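Local coordinates for glycoside hydrolase family 16 protein (Akkermansia muciniphila, PDB 6T2N) that probably acts as an endo-beta-galactosidase that cleaves within the O-glycans of mucin, initiating mucin breakdown by a member of the human gut microbiota, at residues N92-L95 with L100-E103; M128-G133 with K282-G287; T252-Y255 with G260-F263. All coordinates share one frame; numbering follows the deposited sequence.

Contact 1: residues N92-L95 with L100-E103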
loop_
_atom_site.group_PDB
_atom_site.type_symbol
_atom_site.label_atom_id
_atom_site.label_comp_id
_atom_site.label_asym_id
_atom_site.label_seq_id
_atom_site.Cartn_x
_atom_site.Cartn_y
_atom_site.Cartn_z
ATOM N N ASN A 92 1.133 2.322 18.143
ATOM C CA ASN A 92 1.014 2.527 16.661
ATOM C C ASN A 92 0.323 1.350 15.928
ATOM O O ASN A 92 -0.270 1.608 14.869
ATOM C CB ASN A 92 2.397 2.811 16.079
ATOM C CG ASN A 92 3.108 3.970 16.778
ATOM O OD1 ASN A 92 4.219 3.812 17.279
ATOM N ND2 ASN A 92 2.499 5.157 16.783
ATOM N N MET A 93 0.304 0.119 16.477
ATOM C CA MET A 93 -0.091 -1.142 15.780
ATOM C C MET A 93 -0.817 -2.123 16.700
ATOM O O MET A 93 -0.170 -2.670 17.617
ATOM C CB MET A 93 1.177 -1.865 15.331
ATOM C CG MET A 93 1.194 -2.215 13.870
ATOM S SD MET A 93 2.891 -2.532 13.334
ATOM C CE MET A 93 3.050 -4.184 14.010
ATOM N N ARG A 94 -2.083 -2.442 16.449
ATOM C CA ARG A 94 -2.826 -3.385 17.337
ATOM C C ARG A 94 -4.210 -3.680 16.754
ATOM O O ARG A 94 -4.676 -2.872 15.907
ATOM C CB ARG A 94 -3.036 -2.740 18.705
ATOM C CG ARG A 94 -3.599 -1.304 18.525
ATOM C CD ARG A 94 -4.033 -0.786 20.020
ATOM N NE ARG A 94 -4.770 0.466 20.049
ATOM C CZ ARG A 94 -4.322 1.644 19.713
ATOM N NH1 ARG A 94 -3.072 1.808 19.554
ATOM N NH2 ARG A 94 -5.075 2.700 19.817
ATOM N N LEU A 95 -4.850 -4.763 17.236
ATOM C CA LEU A 95 -6.224 -5.153 16.845
ATOM C C LEU A 95 -7.147 -4.596 17.908
ATOM O O LEU A 95 -6.893 -4.884 19.046
ATOM C CB LEU A 95 -6.331 -6.672 16.769
ATOM C CG LEU A 95 -5.211 -7.355 15.992
ATOM C CD1 LEU A 95 -5.430 -8.863 15.914
ATOM C CD2 LEU A 95 -5.081 -6.728 14.607
ATOM N N LEU A 100 -7.310 -4.274 12.296
ATOM C CA LEU A 100 -5.962 -3.680 12.435
ATOM C C LEU A 100 -6.115 -2.166 12.610
ATOM O O LEU A 100 -6.813 -1.499 11.747
ATOM C CB LEU A 100 -5.141 -3.950 11.174
ATOM C CG LEU A 100 -3.774 -3.273 11.153
ATOM C CD1 LEU A 100 -2.912 -3.796 12.284
ATOM C CD2 LEU A 100 -3.086 -3.482 9.824
ATOM N N VAL A 101 -5.440 -1.660 13.642
ATOM C CA VAL A 101 -5.405 -0.226 14.018
ATOM C C VAL A 101 -3.968 0.253 13.774
ATOM O O VAL A 101 -3.038 -0.290 14.446
ATOM C CB VAL A 101 -5.869 -0.041 15.478
ATOM C CG1 VAL A 101 -5.969 1.420 15.886
ATOM C CG2 VAL A 101 -7.194 -0.730 15.702
ATOM N N LEU A 102 -3.778 1.200 12.844
ATOM C CA LEU A 102 -2.498 1.916 12.687
ATOM C C LEU A 102 -2.719 3.332 13.178
ATOM O O LEU A 102 -3.518 4.062 12.544
ATOM C CB LEU A 102 -2.124 1.924 11.217
ATOM C CG LEU A 102 -2.069 0.563 10.532
ATOM C CD1 LEU A 102 -1.842 0.720 9.022
ATOM C CD2 LEU A 102 -0.987 -0.280 11.171
ATOM N N GLU A 103 -2.063 3.671 14.291
ATOM C CA GLU A 103 -2.413 4.843 15.127
ATOM C C GLU A 103 -1.203 5.811 15.379
ATOM O O GLU A 103 -0.121 5.389 15.666
ATOM C CB GLU A 103 -2.864 4.446 16.511
ATOM C CG GLU A 103 -3.196 5.697 17.285
ATOM C CD GLU A 103 -3.950 5.454 18.550
ATOM O OE1 GLU A 103 -3.440 4.614 19.237
ATOM O OE2 GLU A 103 -5.024 6.096 18.765
#
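Arg94 and Val101 form the hydrogen-bonded pair of an antiparallel beta hairpin, strand 93-96 folding back on strand 99-104 within the beta-sandwich of a family 16 glycoside hydrolase. Val101 N donates to Arg94 O at 2.7 Å, and Arg94 N returns a bond to Val101 O at 3.1 Å. Met93-Leu102 and Leu95-Leu100 are the flanking non-hydrogen-bonded pairs, with apolar side chains on the other face of the sheet; Leu100 and Leu102 turn their backbone groups to Ile296 and Phe294 of strand 292-302.

Beyond Met93, Asn92 O accepts from Glu103 N at 2.8 Å. The Asn92 side chain then stands in for a backbone donor: its ND2 meets Glu103 O at 2.9 Å, nearly straight (177° at the hydrogen) and in the amide plane. Thr87 and Arg89 donate to Asn92 OD1, so both ends of this buried amide are engaged and its rotation is fixed.

The extended Arg94 chain carries its guanidinium across Val101 CG1, with NH1 also bonded to the carbonyls of Pro90 and Lys91. An end-on salt bridge brings two nitrogens to one carboxylate oxygen: NH1 at 2.8 Å and NH2 at 2.6 Å of Arg94 both reach Glu103 OE1 from the same face of the carboxylate plane.

Contact 2: residues M128-G133 with K282-G287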
loop_
_atom_site.group_PDB
_atom_site.type_symbol
_atom_site.label_atom_id
_atom_site.label_comp_id
_atom_site.label_asym_id
_atom_site.label_seq_id
_atom_site.Cartn_x
_atom_site.Cartn_y
_atom_site.Cartn_z
ATOM N N MET A 128 12.212 11.914 14.935
ATOM C CA MET A 128 11.048 12.429 14.179
ATOM C C MET A 128 10.045 12.920 15.206
ATOM O O MET A 128 9.990 12.319 16.270
ATOM C CB MET A 128 10.446 11.310 13.331
ATOM C CG MET A 128 11.206 11.072 12.018
ATOM S SD MET A 128 11.099 12.497 10.939
ATOM C CE MET A 128 10.984 11.676 9.357
ATOM N N PRO A 129 9.250 14.001 14.982
ATOM C CA PRO A 129 8.045 14.221 15.793
ATOM C C PRO A 129 7.183 13.066 15.277
ATOM O O PRO A 129 7.611 12.471 14.286
ATOM C CB PRO A 129 7.593 15.631 15.391
ATOM C CG PRO A 129 8.093 15.805 13.976
ATOM C CD PRO A 129 9.352 14.969 13.874
ATOM N N TYR A 130 5.994 12.770 15.769
ATOM C CA TYR A 130 5.107 11.776 14.988
ATOM C C TYR A 130 5.657 10.335 14.712
ATOM O O TYR A 130 6.603 10.081 14.007
ATOM C CB TYR A 130 4.684 12.162 13.553
ATOM C CG TYR A 130 3.762 13.361 13.509
ATOM C CD1 TYR A 130 2.414 13.301 13.964
ATOM C CD2 TYR A 130 4.308 14.601 13.288
ATOM C CE1 TYR A 130 1.612 14.447 14.117
ATOM C CE2 TYR A 130 3.526 15.760 13.450
ATOM C CZ TYR A 130 2.178 15.683 13.863
ATOM O OH TYR A 130 1.512 16.871 13.971
ATOM N N THR A 131 4.978 9.388 15.435
ATOM C CA THR A 131 5.130 7.919 15.324
ATOM C C THR A 131 3.876 7.469 14.598
ATOM O O THR A 131 2.859 8.172 14.687
ATOM C CB THR A 131 5.314 7.300 16.716
ATOM O OG1 THR A 131 4.232 7.739 17.528
ATOM C CG2 THR A 131 6.577 7.747 17.409
ATOM N N SER A 132 3.959 6.402 13.843
ATOM C CA SER A 132 2.751 5.789 13.259
ATOM C C SER A 132 3.078 4.319 13.040
ATOM O O SER A 132 4.222 3.917 13.445
ATOM C CB SER A 132 2.322 6.538 12.000
ATOM O OG SER A 132 1.044 6.089 11.535
ATOM N N GLY A 133 2.173 3.600 12.363
ATOM C CA GLY A 133 2.373 2.174 11.985
ATOM C C GLY A 133 2.342 1.894 10.479
ATOM O O GLY A 133 1.610 2.551 9.739
ATOM N N LYS A 282 1.732 19.582 5.927
ATOM C CA LYS A 282 2.490 18.975 7.044
ATOM C C LYS A 282 1.579 19.030 8.284
ATOM O O LYS A 282 0.716 19.893 8.376
ATOM C CB LYS A 282 3.885 19.615 7.041
ATOM C CG LYS A 282 4.562 19.541 5.658
ATOM C CD LYS A 282 5.759 18.608 5.537
ATOM C CE LYS A 282 6.882 19.046 6.482
ATOM N NZ LYS A 282 8.109 18.200 6.442
ATOM N N ALA A 283 1.650 18.028 9.136
ATOM C CA ALA A 283 0.910 17.974 10.405
ATOM C C ALA A 283 1.371 19.103 11.345
ATOM O O ALA A 283 2.485 19.585 11.245
ATOM C CB ALA A 283 1.147 16.613 10.981
ATOM N N PRO A 284 0.555 19.625 12.284
ATOM C CA PRO A 284 0.955 20.829 13.026
ATOM C C PRO A 284 2.208 20.646 13.890
ATOM O O PRO A 284 2.401 19.586 14.345
ATOM C CB PRO A 284 -0.252 21.114 13.919
ATOM C CG PRO A 284 -1.409 20.414 13.212
ATOM C CD PRO A 284 -0.794 19.149 12.649
ATOM N N LYS A 285 3.008 21.693 14.078
ATOM C CA LYS A 285 4.268 21.661 14.869
ATOM C C LYS A 285 3.959 21.118 16.273
ATOM O O LYS A 285 4.832 20.463 16.844
ATOM C CB LYS A 285 4.909 23.056 14.955
ATOM C CG LYS A 285 6.439 23.025 14.942
ATOM C CD LYS A 285 7.194 24.175 15.624
ATOM C CE LYS A 285 8.674 23.852 15.759
ATOM N NZ LYS A 285 9.495 25.074 15.934
ATOM N N ASP A 286 2.737 21.353 16.773
ATOM C CA ASP A 286 2.273 21.077 18.159
ATOM C C ASP A 286 1.406 19.800 18.246
ATOM O O ASP A 286 0.966 19.495 19.364
ATOM C CB ASP A 286 1.502 22.297 18.654
ATOM C CG ASP A 286 0.144 22.541 18.007
ATOM O OD1 ASP A 286 -0.134 22.020 16.925
ATOM O OD2 ASP A 286 -0.633 23.265 18.607
ATOM N N GLY A 287 1.139 19.082 17.144
ATOM C CA GLY A 287 0.409 17.799 17.169
ATOM C C GLY A 287 -1.109 17.958 17.318
ATOM O O GLY A 287 -1.802 16.965 17.692
#
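The phenol of Tyr130 spans the distance to 282-287, where its hydroxyl meets the backbone carbonyl of Pro284. Strand 127-136 enters the segment at Met128, whose backbone pairs with Phe109, and is interrupted around Pro129 and Tyr130, the latter with a positive phi of 59°. With CG anti to its own carbonyl carbon (chi1 -66°), the Tyr130 ring extends from this break and points its hydroxyl at the facing loop. Tyr130 OH donates to Pro284 O over 2.9 Å, in the carbonyl plane and on a lone pair. That oxygen has a second donor, Gly287 N at 3.1 Å from Pro284 O, the bond that closes a type I turn from Pro284 to Gly287.

Around the hydroxyl, Gly287 CA lies 3.5 Å from Tyr130 OH, and the methyl of Ala283 comes in obliquely to the ring. Tyr290 and Phe106 make edge-to-face contacts with the tyrosine, while Val275 touches both Tyr130 and Ala283. A phenylalanine here would probably leave the Pro284 carbonyl with the turn bond but without its cross-loop donor, and the turn less firmly tied to the strand.

Farther along, Thr131 and Ser132 resume the strand, and Ser132 OG bonds to Thr104 OG1 and Ser273 O. The contact thus joins strand 127-136, through a buried tyrosine hydroxyl, to a type I beta turn in the loop between strands 267-275 and 292-302 of the family 16 beta-sandwich.

Contact 3: residues T252-Y255 with G260-F263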
loop_
_atom_site.group_PDB
_atom_site.type_symbol
_atom_site.label_atom_id
_atom_site.label_comp_id
_atom_site.label_asym_id
_atom_site.label_seq_id
_atom_site.Cartn_x
_atom_site.Cartn_y
_atom_site.Cartn_z
ATOM N N THR A 252 0.323 -2.505 -22.799
ATOM C CA THR A 252 0.960 -1.151 -22.900
ATOM C C THR A 252 2.083 -0.926 -21.848
ATOM O O THR A 252 2.892 0.024 -22.023
ATOM C CB THR A 252 -0.080 -0.035 -22.766
ATOM O OG1 THR A 252 -0.373 -0.058 -21.367
ATOM C CG2 THR A 252 -1.307 -0.220 -23.639
ATOM N N THR A 253 2.200 -1.780 -20.830
ATOM C CA THR A 253 3.326 -1.698 -19.856
ATOM C C THR A 253 4.407 -2.738 -20.191
ATOM O O THR A 253 5.087 -3.178 -19.247
ATOM C CB THR A 253 2.838 -1.866 -18.414
ATOM O OG1 THR A 253 2.469 -3.211 -18.077
ATOM C CG2 THR A 253 1.633 -0.993 -18.156
ATOM N N ASN A 254 4.607 -3.080 -21.466
ATOM C CA ASN A 254 5.761 -3.906 -21.903
ATOM C C ASN A 254 7.005 -2.966 -21.805
ATOM O O ASN A 254 6.921 -1.696 -22.355
ATOM C CB ASN A 254 5.514 -4.528 -23.315
ATOM C CG ASN A 254 4.847 -5.940 -23.317
ATOM O OD1 ASN A 254 5.213 -6.687 -22.345
ATOM N ND2 ASN A 254 3.832 -6.223 -23.859
ATOM N N TYR A 255 8.135 -3.523 -21.352
ATOM C CA TYR A 255 9.405 -2.744 -21.317
ATOM C C TYR A 255 10.188 -3.121 -22.561
ATOM O O TYR A 255 10.055 -4.281 -22.913
ATOM C CB TYR A 255 10.266 -3.043 -20.078
ATOM C CG TYR A 255 9.854 -2.403 -18.770
ATOM C CD1 TYR A 255 9.223 -1.170 -18.722
ATOM C CD2 TYR A 255 10.165 -3.019 -17.572
ATOM C CE1 TYR A 255 8.889 -0.581 -17.520
ATOM C CE2 TYR A 255 9.798 -2.466 -16.356
ATOM C CZ TYR A 255 9.175 -1.233 -16.335
ATOM O OH TYR A 255 8.833 -0.667 -15.164
ATOM N N GLY A 260 10.675 -6.899 -20.108
ATOM C CA GLY A 260 9.345 -7.545 -20.061
ATOM C C GLY A 260 8.544 -7.242 -18.795
ATOM O O GLY A 260 8.637 -8.021 -17.840
ATOM N N ASN A 261 7.727 -6.190 -18.793
ATOM C CA ASN A 261 6.503 -6.030 -17.940
ATOM C C ASN A 261 6.713 -6.226 -16.435
ATOM O O ASN A 261 6.697 -7.348 -15.931
ATOM C CB ASN A 261 5.355 -6.945 -18.362
ATOM C CG ASN A 261 4.107 -6.118 -18.529
ATOM O OD1 ASN A 261 3.620 -5.933 -19.662
ATOM N ND2 ASN A 261 3.694 -5.504 -17.438
ATOM N N PRO A 262 6.755 -5.131 -15.640
ATOM C CA PRO A 262 6.841 -5.247 -14.196
ATOM C C PRO A 262 5.541 -5.719 -13.519
ATOM O O PRO A 262 5.603 -6.119 -12.333
ATOM C CB PRO A 262 7.164 -3.799 -13.838
ATOM C CG PRO A 262 6.361 -3.005 -14.792
ATOM C CD PRO A 262 6.659 -3.729 -16.071
ATOM N N PHE A 263 4.410 -5.671 -14.226
ATOM C CA PHE A 263 3.074 -5.992 -13.656
ATOM C C PHE A 263 2.697 -7.468 -13.839
ATOM O O PHE A 263 1.555 -7.842 -13.511
ATOM C CB PHE A 263 2.035 -5.038 -14.245
ATOM C CG PHE A 263 2.214 -3.636 -13.728
ATOM C CD1 PHE A 263 2.251 -3.405 -12.350
ATOM C CD2 PHE A 263 2.322 -2.560 -14.594
ATOM C CE1 PHE A 263 2.404 -2.136 -11.845
ATOM C CE2 PHE A 263 2.488 -1.285 -14.089
ATOM C CZ PHE A 263 2.533 -1.084 -12.714
#
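Tyr255 and Pro262 pack against each other in the loop between strands 243-249 and 267-275, where the chain doubles back so that 252-255 lies against 260-263. The tyrosine starts beside Gly260, with Tyr255 CB 3.9 Å from Gly260 N. From there CG takes the position anti to the carbonyl carbon (chi1 -78°), which brings the ring against the proline. On one side of the ring, CD2 and then CE2 lie beneath the proline CD, with Tyr255 CE2 3.4 Å from Pro262 CD. This methylene stands over the ring face, offset toward the rim, in a CH-pi contact with CD 3.7 Å from the ring centroid and 26° off the normal. Nearer the tip, CZ is covered by both CG and CD of Pro262, and Tyr255 OH reaches Pro262 CG at 3.4 Å. The hydroxyl itself is hydrogen-bonded to Val176 O, so the ring is held at both its face and its tip.

A second junction brings Thr253 to Phe263, their side chains crossing at about a right angle. Thr253 OG1 lies near the plane of the phenyl ring, at its edge, 3.5 Å from Phe263 CD2, and the methyl CG2 of Thr253 also reaches this rim, 4.0 Å from Phe263 CD2. Between the two junctions, Asn261 CA directs its hydrogen at Thr253 O. Thr253 and Phe263 both rest on Ile248 of strand 243-249 and on Leu199, while Trp231, ending strand 225-231, donates from NE1 to Phe263 O.

Contacts 1 and 2 are neighbours, with centres 16 Å apart. They meet at Asn92 ND2 and Thr131 OG1, 3.2 Å apart in a probable hydrogen bond, and Asn92 CB also packs on Ser132 O, so the hairpin's open end is joined to strand 127-136. At its other end the hairpin lies close to the calcium ion, about 8 Å from the side chain of Leu100; Gly98, in the turn linking 92-95 to 100-103, is a calcium ligand together with Glu59 and Asp297. Contact 3 lies across the chain's centre, 35 and 38 Å from contacts 1 and 2 between centres, yet in sequence it is nested inside the loop closed by contact 2.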